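Local coordinates for protein alanine dehydrogenase (Archaeoglobus fulgidus, PDB 1OMO) that catalyses the reversible NAD-dependent oxidative deamination of L-alanine to pyruvate and ammonium, working as a homodimer, at residues A62-N68 with V81-L87; C188-T194 with T211-G217; V228-K232 with A253-I259. All coordinates share one frame. Residues are numbered along the deposited sequence.

Contact 1 (A62-N68 with V81-L87); sequences AGLKWVN and VMALMIL
Val-67 packs its CG1 against Ala-83 CB at 3.4 Å, and the same CG1 is 3.7 Å from Val-81 CG1. Residues 62-68 are all strand; the partner is in extended strand conformation through Leu-87. The two strands run antiparallel. Their axes approach to 4.7 Å, with 165° between the directions. Leu-64/Ile-86 and Trp-66/Leu-84 are the hydrogen-bonded pairs. Leu-64 N to Ile-86 O and Trp-66 N to Leu-84 O are both 2.9 Å; Ile-86 N to Leu-64 O is 3.1 Å and Leu-84 N to Trp-66 O 3.3 Å. Asn-68 N to Met-82 O, 3.2 Å, extends the ladder. Gly-63/Leu-87, Lys-65/Met-85 and Val-67/Ala-83 are non-hydrogen-bonded pairs with CA atoms 4.3 Å apart. A CB on Gly-63 would clash with Ile-86 O and Met-85 SD. Trp-66 (chi1 t) NE1 hydrogen-bonds Asn-88 of the second subunit. Lys-65 CB is 4.1 Å from Met-85 CE. Its t, t, p, t chain leads away from the partner strand to a salt bridge of NZ with Asp-297. Lys-65 is the inferred proton donor/acceptor. In this dimerisation-domain sheet, the second subunit covers the face of Leu-64 and Trp-66, and the Lys-65 face turns to the active site.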
loop_
_atom_site.group_PDB
_atom_site.type_symbol
_atom_site.label_atom_id
_atom_site.label_comp_id
_atom_site.label_asym_id
_atom_site.label_seq_id
_atom_site.Cartn_x
_atom_site.Cartn_y
_atom_site.Cartn_z
ATOM N N ALA A 62 -2.162 12.475 -4.377
ATOM C CA ALA A 62 -1.928 11.049 -4.405
ATOM C C ALA A 62 -1.923 10.692 -2.938
ATOM O O ALA A 62 -1.678 11.555 -2.097
ATOM C CB ALA A 62 -0.591 10.725 -5.056
ATOM N N GLY A 63 -2.256 9.450 -2.622
ATOM C CA GLY A 63 -2.258 9.032 -1.220
ATOM C C GLY A 63 -2.455 7.549 -1.061
ATOM O O GLY A 63 -2.815 6.848 -2.011
ATOM N N LEU A 64 -2.210 7.048 0.139
ATOM C CA LEU A 64 -2.416 5.632 0.399
ATOM C C LEU A 64 -3.136 5.440 1.721
ATOM O O LEU A 64 -2.687 5.959 2.731
ATOM C CB LEU A 64 -1.081 4.868 0.440
ATOM C CG LEU A 64 -1.363 3.374 0.754
ATOM C CD1 LEU A 64 -0.488 2.493 -0.078
ATOM C CD2 LEU A 64 -1.150 3.074 2.239
ATOM N N LYS A 65 -4.248 4.706 1.723
ATOM C CA LYS A 65 -4.947 4.448 2.972
ATOM C C LYS A 65 -4.550 3.025 3.382
ATOM O O LYS A 65 -4.491 2.115 2.536
ATOM C CB LYS A 65 -6.473 4.535 2.812
ATOM C CG LYS A 65 -7.191 4.657 4.155
ATOM C CD LYS A 65 -8.709 4.698 4.029
ATOM C CE LYS A 65 -9.292 3.326 3.624
ATOM N NZ LYS A 65 -10.759 3.422 3.545
ATOM N N TRP A 66 -4.249 2.862 4.669
ATOM C CA TRP A 66 -3.844 1.570 5.239
ATOM C C TRP A 66 -4.828 1.303 6.400
ATOM O O TRP A 66 -4.731 1.910 7.460
ATOM C CB TRP A 66 -2.393 1.696 5.700
ATOM C CG TRP A 66 -1.725 0.493 6.254
ATOM C CD1 TRP A 66 -1.032 0.440 7.422
ATOM C CD2 TRP A 66 -1.543 -0.781 5.624
ATOM N NE1 TRP A 66 -0.420 -0.775 7.562
ATOM C CE2 TRP A 66 -0.720 -1.554 6.471
ATOM C CE3 TRP A 66 -2.005 -1.352 4.425
ATOM C CZ2 TRP A 66 -0.328 -2.878 6.157
ATOM C CZ3 TRP A 66 -1.624 -2.666 4.105
ATOM C CH2 TRP A 66 -0.794 -3.413 4.978
ATOM N N VAL A 67 -5.815 0.447 6.130
ATOM C CA VAL A 67 -6.918 0.077 7.044
ATOM C C VAL A 67 -6.862 -1.359 7.521
ATOM O O VAL A 67 -6.514 -2.250 6.755
ATOM C CB VAL A 67 -8.280 0.063 6.355
ATOM C CG1 VAL A 67 -9.299 0.654 7.240
ATOM C CG2 VAL A 67 -8.189 0.669 4.985
ATOM N N ASN A 68 -7.302 -1.590 8.748
ATOM C CA ASN A 68 -7.319 -2.945 9.279
ATOM C C ASN A 68 -8.756 -3.347 9.680
ATOM O O ASN A 68 -9.659 -2.506 9.799
ATOM C CB ASN A 68 -6.470 -3.029 10.514
ATOM C CG ASN A 68 -7.245 -2.651 11.728
ATOM O OD1 ASN A 68 -7.690 -3.517 12.497
ATOM N ND2 ASN A 68 -7.445 -1.365 11.910
ATOM N N VAL A 81 -12.104 -1.225 13.201
ATOM C CA VAL A 81 -11.494 -0.601 12.041
ATOM C C VAL A 81 -10.783 0.691 12.440
ATOM O O VAL A 81 -11.367 1.567 13.091
ATOM C CB VAL A 81 -12.600 -0.262 11.020
ATOM C CG1 VAL A 81 -12.035 0.320 9.746
ATOM C CG2 VAL A 81 -13.402 -1.508 10.725
ATOM N N MET A 82 -9.513 0.792 12.065
ATOM C CA MET A 82 -8.714 1.984 12.299
ATOM C C MET A 82 -8.058 2.210 10.935
ATOM O O MET A 82 -7.685 1.258 10.242
ATOM C CB MET A 82 -7.663 1.742 13.377
ATOM C CG MET A 82 -8.194 1.764 14.812
ATOM S SD MET A 82 -6.975 1.058 15.982
ATOM C CE MET A 82 -7.285 -0.672 15.670
ATOM N N ALA A 83 -7.980 3.462 10.501
ATOM C CA ALA A 83 -7.347 3.731 9.216
ATOM C C ALA A 83 -6.529 5.000 9.241
ATOM O O ALA A 83 -6.873 5.969 9.936
ATOM C CB ALA A 83 -8.384 3.783 8.073
ATOM N N LEU A 84 -5.436 4.961 8.481
ATOM C CA LEU A 84 -4.512 6.069 8.350
ATOM C C LEU A 84 -4.298 6.318 6.880
ATOM O O LEU A 84 -4.106 5.368 6.104
ATOM C CB LEU A 84 -3.166 5.743 8.966
ATOM C CG LEU A 84 -3.047 5.748 10.475
ATOM C CD1 LEU A 84 -1.565 5.474 10.862
ATOM C CD2 LEU A 84 -3.555 7.086 11.018
ATOM N N MET A 85 -4.309 7.600 6.517
ATOM C CA MET A 85 -4.099 8.055 5.152
ATOM C C MET A 85 -2.843 8.923 5.101
ATOM O O MET A 85 -2.662 9.844 5.925
ATOM C CB MET A 85 -5.302 8.898 4.689
ATOM C CG MET A 85 -5.057 9.835 3.460
ATOM S SD MET A 85 -4.657 8.920 1.944
ATOM C CE MET A 85 -6.366 8.434 1.442
ATOM N N ILE A 86 -1.972 8.601 4.152
ATOM C CA ILE A 86 -0.777 9.386 3.914
ATOM C C ILE A 86 -1.130 10.112 2.597
ATOM O O ILE A 86 -1.416 9.471 1.578
ATOM C CB ILE A 86 0.504 8.530 3.707
ATOM C CG1 ILE A 86 0.826 7.693 4.963
ATOM C CG2 ILE A 86 1.669 9.485 3.399
ATOM C CD1 ILE A 86 1.897 6.603 4.789
ATOM N N LEU A 87 -1.147 11.443 2.637
ATOM C CA LEU A 87 -1.488 12.275 1.476
ATOM C C LEU A 87 -0.197 12.799 0.913
ATOM O O LEU A 87 0.571 13.406 1.650
ATOM C CB LEU A 87 -2.320 13.488 1.893
ATOM C CG LEU A 87 -3.643 13.874 1.248
ATOM C CD1 LEU A 87 -3.816 15.354 1.477
ATOM C CD2 LEU A 87 -3.701 13.585 -0.210
#

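Contact 2 (C188-T194 with T211-G217); sequences CDVLVTT and THINAIG. With NAD (nicotinamide-adenine-dinucleotide), chain D.
Strands 190-193 and 212-215 run parallel in the NAD domain sheet, axes 4.6 Å apart at 15°. The register runs from Val-190 with His-212 to Thr-193 with Ala-215. The ladder begins with His-212 N on Asp-189 O, 2.7 Å, and reaches Thr-193 N on Asn-214 O, 2.9 Å. Thr-193 O then accepts from Ile-216 N (3.0 Å) and Gly-217 N (3.2 Å). His-212 (chi1 t, chi2 63°) turns its ring edge to Val-190, whose t rotamer sets CG1 4.2 Å from His-212 CD2. Asn-214 (chi1 -97°, chi2 -4°) aims OD1 at the same ring and takes a 2.7 Å hydrogen bond from His-212 NE2. His-212 ND1 hydrogen-bonds Thr-286, and Asn-214 ND2 the O of Gly-113. On the other face, Leu-191 (t, p) places CB 4.2 Å from CG1 of Ile-213 (m, t). Thr-193 (p) brings OG1 3.4 Å from Ala-215 CA; OG1 also makes a weak hydrogen bond to Glu-225. Thr-211 (m) OG1 accepts from a water at 2.8 Å and hydrogen-bonds the backbone O of Glu-208. Gly-217 O accepts a very short 2.4 Å bond from NAD O3D. Thus the carbonyl of Gly-217, just past the strand, holds a ribose hydroxyl of the cofactor.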
loop_
_atom_site.group_PDB
_atom_site.type_symbol
_atom_site.label_atom_id
_atom_site.label_comp_id
_atom_site.label_asym_id
_atom_site.label_seq_id
_atom_site.Cartn_x
_atom_site.Cartn_y
_atom_site.Cartn_z
ATOM N N CYS A 188 -40.054 -0.854 0.884
ATOM C CA CYS A 188 -39.762 0.575 0.851
ATOM C C CYS A 188 -39.386 1.012 -0.550
ATOM O O CYS A 188 -39.382 0.199 -1.459
ATOM C CB CYS A 188 -38.584 0.863 1.784
ATOM S SG CYS A 188 -37.115 -0.100 1.334
ATOM N N ASP A 189 -39.056 2.283 -0.740
ATOM C CA ASP A 189 -38.625 2.749 -2.072
ATOM C C ASP A 189 -37.077 2.646 -2.199
ATOM O O ASP A 189 -36.547 2.344 -3.265
ATOM C CB ASP A 189 -39.065 4.201 -2.303
ATOM C CG ASP A 189 -40.547 4.434 -1.969
ATOM O OD1 ASP A 189 -41.403 3.662 -2.453
ATOM O OD2 ASP A 189 -40.846 5.390 -1.216
ATOM N N VAL A 190 -36.382 2.888 -1.084
ATOM C CA VAL A 190 -34.920 2.839 -0.988
ATOM C C VAL A 190 -34.606 1.964 0.233
ATOM O O VAL A 190 -35.022 2.275 1.362
ATOM C CB VAL A 190 -34.326 4.277 -0.782
ATOM C CG1 VAL A 190 -32.797 4.222 -0.583
ATOM C CG2 VAL A 190 -34.668 5.154 -2.016
ATOM N N LEU A 191 -33.893 0.865 -0.009
ATOM C CA LEU A 191 -33.519 -0.081 1.040
ATOM C C LEU A 191 -31.986 -0.072 1.207
ATOM O O LEU A 191 -31.256 -0.338 0.256
ATOM C CB LEU A 191 -34.022 -1.490 0.653
ATOM C CG LEU A 191 -33.647 -2.706 1.528
ATOM C CD1 LEU A 191 -34.249 -2.565 2.935
ATOM C CD2 LEU A 191 -34.156 -4.005 0.866
ATOM N N VAL A 192 -31.527 0.251 2.411
ATOM C CA VAL A 192 -30.108 0.327 2.755
ATOM C C VAL A 192 -29.674 -0.898 3.593
ATOM O O VAL A 192 -29.997 -0.952 4.775
ATOM C CB VAL A 192 -29.843 1.572 3.630
ATOM C CG1 VAL A 192 -28.366 1.698 3.923
ATOM C CG2 VAL A 192 -30.406 2.816 2.966
ATOM N N THR A 193 -28.961 -1.868 3.017
ATOM C CA THR A 193 -28.521 -3.027 3.806
ATOM C C THR A 193 -27.107 -2.743 4.306
ATOM O O THR A 193 -26.207 -2.488 3.547
ATOM C CB THR A 193 -28.575 -4.323 3.002
ATOM O OG1 THR A 193 -27.604 -4.275 1.973
ATOM C CG2 THR A 193 -29.997 -4.517 2.382
ATOM N N THR A 194 -26.907 -2.829 5.606
ATOM C CA THR A 194 -25.645 -2.438 6.180
ATOM C C THR A 194 -25.043 -3.468 7.153
ATOM O O THR A 194 -24.230 -3.134 8.027
ATOM C CB THR A 194 -25.933 -1.064 6.835
ATOM O OG1 THR A 194 -24.895 -0.136 6.536
ATOM C CG2 THR A 194 -26.139 -1.176 8.249
ATOM N N THR A 211 -37.904 -0.600 -6.167
ATOM C CA THR A 211 -37.015 -0.386 -5.037
ATOM C C THR A 211 -35.564 -0.174 -5.468
ATOM O O THR A 211 -35.063 -0.833 -6.388
ATOM C CB THR A 211 -37.019 -1.592 -4.072
ATOM O OG1 THR A 211 -38.367 -1.914 -3.700
ATOM C CG2 THR A 211 -36.194 -1.261 -2.814
ATOM N N HIS A 212 -34.905 0.776 -4.810
ATOM C CA HIS A 212 -33.495 0.973 -5.050
ATOM C C HIS A 212 -32.784 0.470 -3.800
ATOM O O HIS A 212 -33.070 0.931 -2.710
ATOM C CB HIS A 212 -33.102 2.423 -5.224
ATOM C CG HIS A 212 -31.637 2.600 -5.132
ATOM N ND1 HIS A 212 -30.771 2.025 -6.041
ATOM C CD2 HIS A 212 -30.864 3.081 -4.129
ATOM C CE1 HIS A 212 -29.535 2.138 -5.601
ATOM N NE2 HIS A 212 -29.565 2.774 -4.438
ATOM N N ILE A 213 -31.840 -0.449 -3.958
ATOM C CA ILE A 213 -31.133 -0.990 -2.813
ATOM C C ILE A 213 -29.675 -0.532 -2.733
ATOM O O ILE A 213 -28.889 -0.707 -3.675
ATOM C CB ILE A 213 -31.122 -2.533 -2.837
ATOM C CG1 ILE A 213 -32.533 -3.077 -2.978
ATOM C CG2 ILE A 213 -30.507 -3.090 -1.530
ATOM C CD1 ILE A 213 -32.551 -4.587 -3.162
ATOM N N ASN A 214 -29.325 0.092 -1.623
ATOM C CA ASN A 214 -27.942 0.456 -1.437
ATOM C C ASN A 214 -27.419 -0.764 -0.682
ATOM O O ASN A 214 -27.753 -0.944 0.495
ATOM C CB ASN A 214 -27.812 1.709 -0.577
ATOM C CG ASN A 214 -27.651 2.971 -1.396
ATOM O OD1 ASN A 214 -27.564 2.934 -2.621
ATOM N ND2 ASN A 214 -27.616 4.091 -0.719
ATOM N N ALA A 215 -26.683 -1.642 -1.367
ATOM C CA ALA A 215 -26.134 -2.845 -0.714
ATOM C C ALA A 215 -24.726 -2.477 -0.245
ATOM O O ALA A 215 -23.776 -2.509 -1.041
ATOM C CB ALA A 215 -26.094 -3.996 -1.706
ATOM N N ILE A 216 -24.605 -2.121 1.043
ATOM C CA ILE A 216 -23.339 -1.645 1.630
ATOM C C ILE A 216 -22.514 -2.615 2.493
ATOM O O ILE A 216 -21.281 -2.541 2.514
ATOM C CB ILE A 216 -23.567 -0.357 2.564
ATOM C CG1 ILE A 216 -24.509 0.668 1.916
ATOM C CG2 ILE A 216 -22.217 0.391 2.792
ATOM C CD1 ILE A 216 -23.936 1.288 0.646
ATOM N N GLY A 217 -23.191 -3.490 3.235
ATOM C CA GLY A 217 -22.514 -4.379 4.146
ATOM C C GLY A 217 -21.424 -5.302 3.644
ATOM O O GLY A 217 -20.384 -5.430 4.296
HETATM P PA NAD D . -21.510 -2.146 13.046
HETATM O O1A NAD D . -21.084 -3.408 13.701
HETATM O O2A NAD D . -21.568 -0.860 13.882
HETATM O O5B NAD D . -22.929 -2.153 12.200
HETATM C C5B NAD D . -23.559 -3.414 11.718
HETATM C C4B NAD D . -24.951 -3.503 12.397
HETATM O O4B NAD D . -25.521 -4.757 11.815
HETATM C C3B NAD D . -24.989 -3.797 13.971
HETATM O O3B NAD D . -25.807 -2.782 14.678
HETATM C C2B NAD D . -25.543 -5.235 14.117
HETATM O O2B NAD D . -26.207 -5.596 15.273
HETATM C C1B NAD D . -26.346 -5.358 12.785
HETATM N N9A NAD D . -26.469 -6.703 12.305
HETATM C C8A NAD D . -25.583 -7.762 12.278
HETATM N N7A NAD D . -26.080 -8.848 11.724
HETATM C C5A NAD D . -27.325 -8.578 11.354
HETATM C C6A NAD D . -28.346 -9.385 10.685
HETATM N N6A NAD D . -28.137 -10.634 10.357
HETATM N N1A NAD D . -29.542 -8.727 10.451
HETATM C C2A NAD D . -29.784 -7.440 10.794
HETATM N N3A NAD D . -28.830 -6.626 11.446
HETATM C C4A NAD D . -27.609 -7.236 11.687
HETATM O O3 NAD D . -20.731 -1.711 11.641
HETATM P PN NAD D . -20.797 -0.384 10.582
HETATM O O1N NAD D . -21.991 0.447 10.972
HETATM O O2N NAD D . -19.406 0.204 10.454
HETATM O O5D NAD D . -21.183 -1.251 9.189
HETATM C C5D NAD D . -20.287 -2.543 9.130
HETATM C C4D NAD D . -20.418 -3.266 7.830
HETATM O O4D NAD D . -20.098 -2.258 6.717
HETATM C C3D NAD D . -19.398 -4.426 7.603
HETATM O O3D NAD D . -19.885 -5.404 6.665
HETATM C C2D NAD D . -18.195 -3.633 7.083
HETATM O O2D NAD D . -17.113 -4.411 6.688
HETATM C C1D NAD D . -18.905 -2.727 5.969
HETATM N N1N NAD D . -18.297 -1.418 5.546
HETATM C C2N NAD D . -18.205 -1.295 4.092
HETATM C C3N NAD D . -17.814 0.019 3.643
HETATM C C7N NAD D . -17.702 0.142 2.007
HETATM O O7N NAD D . -16.951 1.039 1.529
HETATM N N7N NAD D . -18.443 -0.722 1.242
HETATM C C4N NAD D . -17.542 1.145 4.455
HETATM C C5N NAD D . -17.678 0.877 5.878
HETATM C C6N NAD D . -18.050 -0.370 6.404
HETATM O O HOH W 1 -39.377 -3.134 -1.445
#

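Contact 3 (V228-K232 with A253-I259); sequences VEILK and AVSKGVI
This is a small, partly buried apolar contact at the edge of the NAD domain. A short, weakly bonded helix, 228-232, meets the end of helix 251-255 and the turn after it. Just 246 Å² is buried in all. Val-228 (chi1 t) points toward the other segment. Its CG1 is 3.2 Å from CG1 of Val-258 (t), a tight approach, and its CG2 is 4.2 Å from Ala-253 CB. Leu-231 (m, t) sits one turn on. Its CD1 lies 3.7 Å from Ala-253 CB and 4.1 Å from CD1 of Ile-259 (p, t). The CA atoms are 6.5 Å apart for Val-228 and Ala-253, and 6.8 Å for Lys-232 and Ile-259. A Schellman motif ends the second helix. Gly-257 has phi 76° and psi 14°, Val-258 N bonds Ala-253 O at 2.8 Å, and Gly-257 N bonds Val-254 O at 3.0 Å. The turn brings Val-258 and Ile-259 back toward the first helix. Lys-232 is extended after an m chi1. Its CE is 3.4 Å from Val-258 CG1, and its CG is 4.3 Å from Ile-259 CG2. Lys-232 NZ makes a 2.8 Å salt bridge to Glu-229 OE2 within its own helix. Inward, Leu-231 also touches Ile-287 of strand 285-289.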
loop_
_atom_site.group_PDB
_atom_site.type_symbol
_atom_site.label_atom_id
_atom_site.label_comp_id
_atom_site.label_asym_id
_atom_site.label_seq_id
_atom_site.Cartn_x
_atom_site.Cartn_y
_atom_site.Cartn_z
ATOM N N VAL A 228 -30.022 -14.193 -3.574
ATOM C CA VAL A 228 -29.501 -14.089 -4.922
ATOM C C VAL A 228 -30.615 -13.842 -5.955
ATOM O O VAL A 228 -30.369 -13.236 -7.001
ATOM C CB VAL A 228 -28.694 -15.344 -5.268
ATOM C CG1 VAL A 228 -28.336 -15.346 -6.702
ATOM C CG2 VAL A 228 -27.400 -15.355 -4.455
ATOM N N GLU A 229 -31.846 -14.277 -5.677
ATOM C CA GLU A 229 -32.935 -14.064 -6.642
ATOM C C GLU A 229 -33.204 -12.569 -6.865
ATOM O O GLU A 229 -33.804 -12.189 -7.870
ATOM C CB GLU A 229 -34.236 -14.746 -6.173
ATOM C CG GLU A 229 -34.248 -16.294 -6.235
ATOM C CD GLU A 229 -34.194 -16.858 -7.664
ATOM O OE1 GLU A 229 -34.852 -16.290 -8.553
ATOM O OE2 GLU A 229 -33.518 -17.887 -7.897
ATOM N N ILE A 230 -32.802 -11.727 -5.913
ATOM C CA ILE A 230 -32.982 -10.284 -6.063
ATOM C C ILE A 230 -31.988 -9.833 -7.128
ATOM O O ILE A 230 -32.319 -9.027 -7.982
ATOM C CB ILE A 230 -32.657 -9.510 -4.740
ATOM C CG1 ILE A 230 -33.597 -9.957 -3.625
ATOM C CG2 ILE A 230 -32.780 -8.017 -4.936
ATOM C CD1 ILE A 230 -33.237 -9.389 -2.235
ATOM N N LEU A 231 -30.773 -10.375 -7.083
ATOM C CA LEU A 231 -29.731 -10.011 -8.041
ATOM C C LEU A 231 -30.141 -10.316 -9.475
ATOM O O LEU A 231 -29.970 -9.478 -10.372
ATOM C CB LEU A 231 -28.403 -10.721 -7.705
ATOM C CG LEU A 231 -27.723 -10.367 -6.373
ATOM C CD1 LEU A 231 -26.353 -11.104 -6.253
ATOM C CD2 LEU A 231 -27.539 -8.858 -6.295
ATOM N N LYS A 232 -30.687 -11.507 -9.687
ATOM C CA LYS A 232 -31.127 -11.944 -11.024
ATOM C C LYS A 232 -32.138 -11.008 -11.694
ATOM O O LYS A 232 -32.162 -10.838 -12.908
ATOM C CB LYS A 232 -31.793 -13.318 -10.927
ATOM C CG LYS A 232 -30.900 -14.420 -10.471
ATOM C CD LYS A 232 -31.700 -15.686 -10.398
ATOM C CE LYS A 232 -30.861 -16.835 -9.926
ATOM N NZ LYS A 232 -31.643 -18.103 -9.920
ATOM N N ALA A 253 -22.550 -14.825 -5.462
ATOM C CA ALA A 253 -23.300 -15.136 -6.658
ATOM C C ALA A 253 -22.401 -15.375 -7.848
ATOM O O ALA A 253 -22.584 -16.354 -8.584
ATOM C CB ALA A 253 -24.270 -14.022 -6.968
ATOM N N VAL A 254 -21.438 -14.480 -8.053
ATOM C CA VAL A 254 -20.508 -14.605 -9.182
ATOM C C VAL A 254 -19.649 -15.858 -9.003
ATOM O O VAL A 254 -19.475 -16.640 -9.933
ATOM C CB VAL A 254 -19.596 -13.336 -9.303
ATOM C CG1 VAL A 254 -18.412 -13.615 -10.200
ATOM C CG2 VAL A 254 -20.408 -12.152 -9.855
ATOM N N SER A 255 -19.128 -16.042 -7.799
ATOM C CA SER A 255 -18.300 -17.205 -7.495
ATOM C C SER A 255 -19.022 -18.546 -7.664
ATOM O O SER A 255 -18.421 -19.523 -8.099
ATOM C CB SER A 255 -17.767 -17.110 -6.067
ATOM O OG SER A 255 -16.739 -16.147 -5.975
ATOM N N LYS A 256 -20.299 -18.605 -7.297
ATOM C CA LYS A 256 -21.042 -19.847 -7.421
ATOM C C LYS A 256 -21.687 -19.961 -8.796
ATOM O O LYS A 256 -22.424 -20.910 -9.088
ATOM C CB LYS A 256 -22.079 -19.962 -6.311
ATOM C CG LYS A 256 -21.461 -20.129 -4.932
ATOM C CD LYS A 256 -22.446 -20.810 -3.984
ATOM C CE LYS A 256 -22.183 -20.493 -2.533
ATOM N NZ LYS A 256 -23.461 -20.127 -1.854
ATOM N N GLY A 257 -21.401 -18.967 -9.630
ATOM C CA GLY A 257 -21.888 -18.956 -11.000
ATOM C C GLY A 257 -23.335 -18.615 -11.282
ATOM O O GLY A 257 -23.805 -18.836 -12.393
ATOM N N VAL A 258 -24.040 -18.073 -10.301
ATOM C CA VAL A 258 -25.430 -17.725 -10.500
ATOM C C VAL A 258 -25.563 -16.595 -11.515
ATOM O O VAL A 258 -26.300 -16.718 -12.498
ATOM C CB VAL A 258 -26.082 -17.363 -9.178
ATOM C CG1 VAL A 258 -27.535 -16.975 -9.395
ATOM C CG2 VAL A 258 -25.998 -18.576 -8.250
ATOM N N ILE A 259 -24.857 -15.495 -11.299
ATOM C CA ILE A 259 -24.903 -14.418 -12.272
ATOM C C ILE A 259 -23.522 -14.214 -12.878
ATOM O O ILE A 259 -22.500 -14.593 -12.291
ATOM C CB ILE A 259 -25.372 -13.089 -11.660
ATOM C CG1 ILE A 259 -24.520 -12.759 -10.442
ATOM C CG2 ILE A 259 -26.843 -13.152 -11.345
ATOM C CD1 ILE A 259 -24.668 -11.347 -10.007
#

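The contacts follow one another along the chain, each closing before the next opens. Contact 1 lies in the mixed sheet of the dimerisation domain. Contacts 2 and 3 belong to the Rossmann-type NAD domain. Contacts 1 and 2 are on opposite sides of the chain's centre, about 27 Å apart between centres and about 10 Å between nearest atoms. NAD is held at the ends of the parallel sheet, and its nicotinamide points toward the side of contact 1. The inferred catalytic lysine comes from the other sheet. Contact 3 is about 32 Å from contact 1 and about 17 Å from contact 2, centre to centre. It touches contact 2: Ile-213 CD1 is 3.9 Å from Ile-230 CG2.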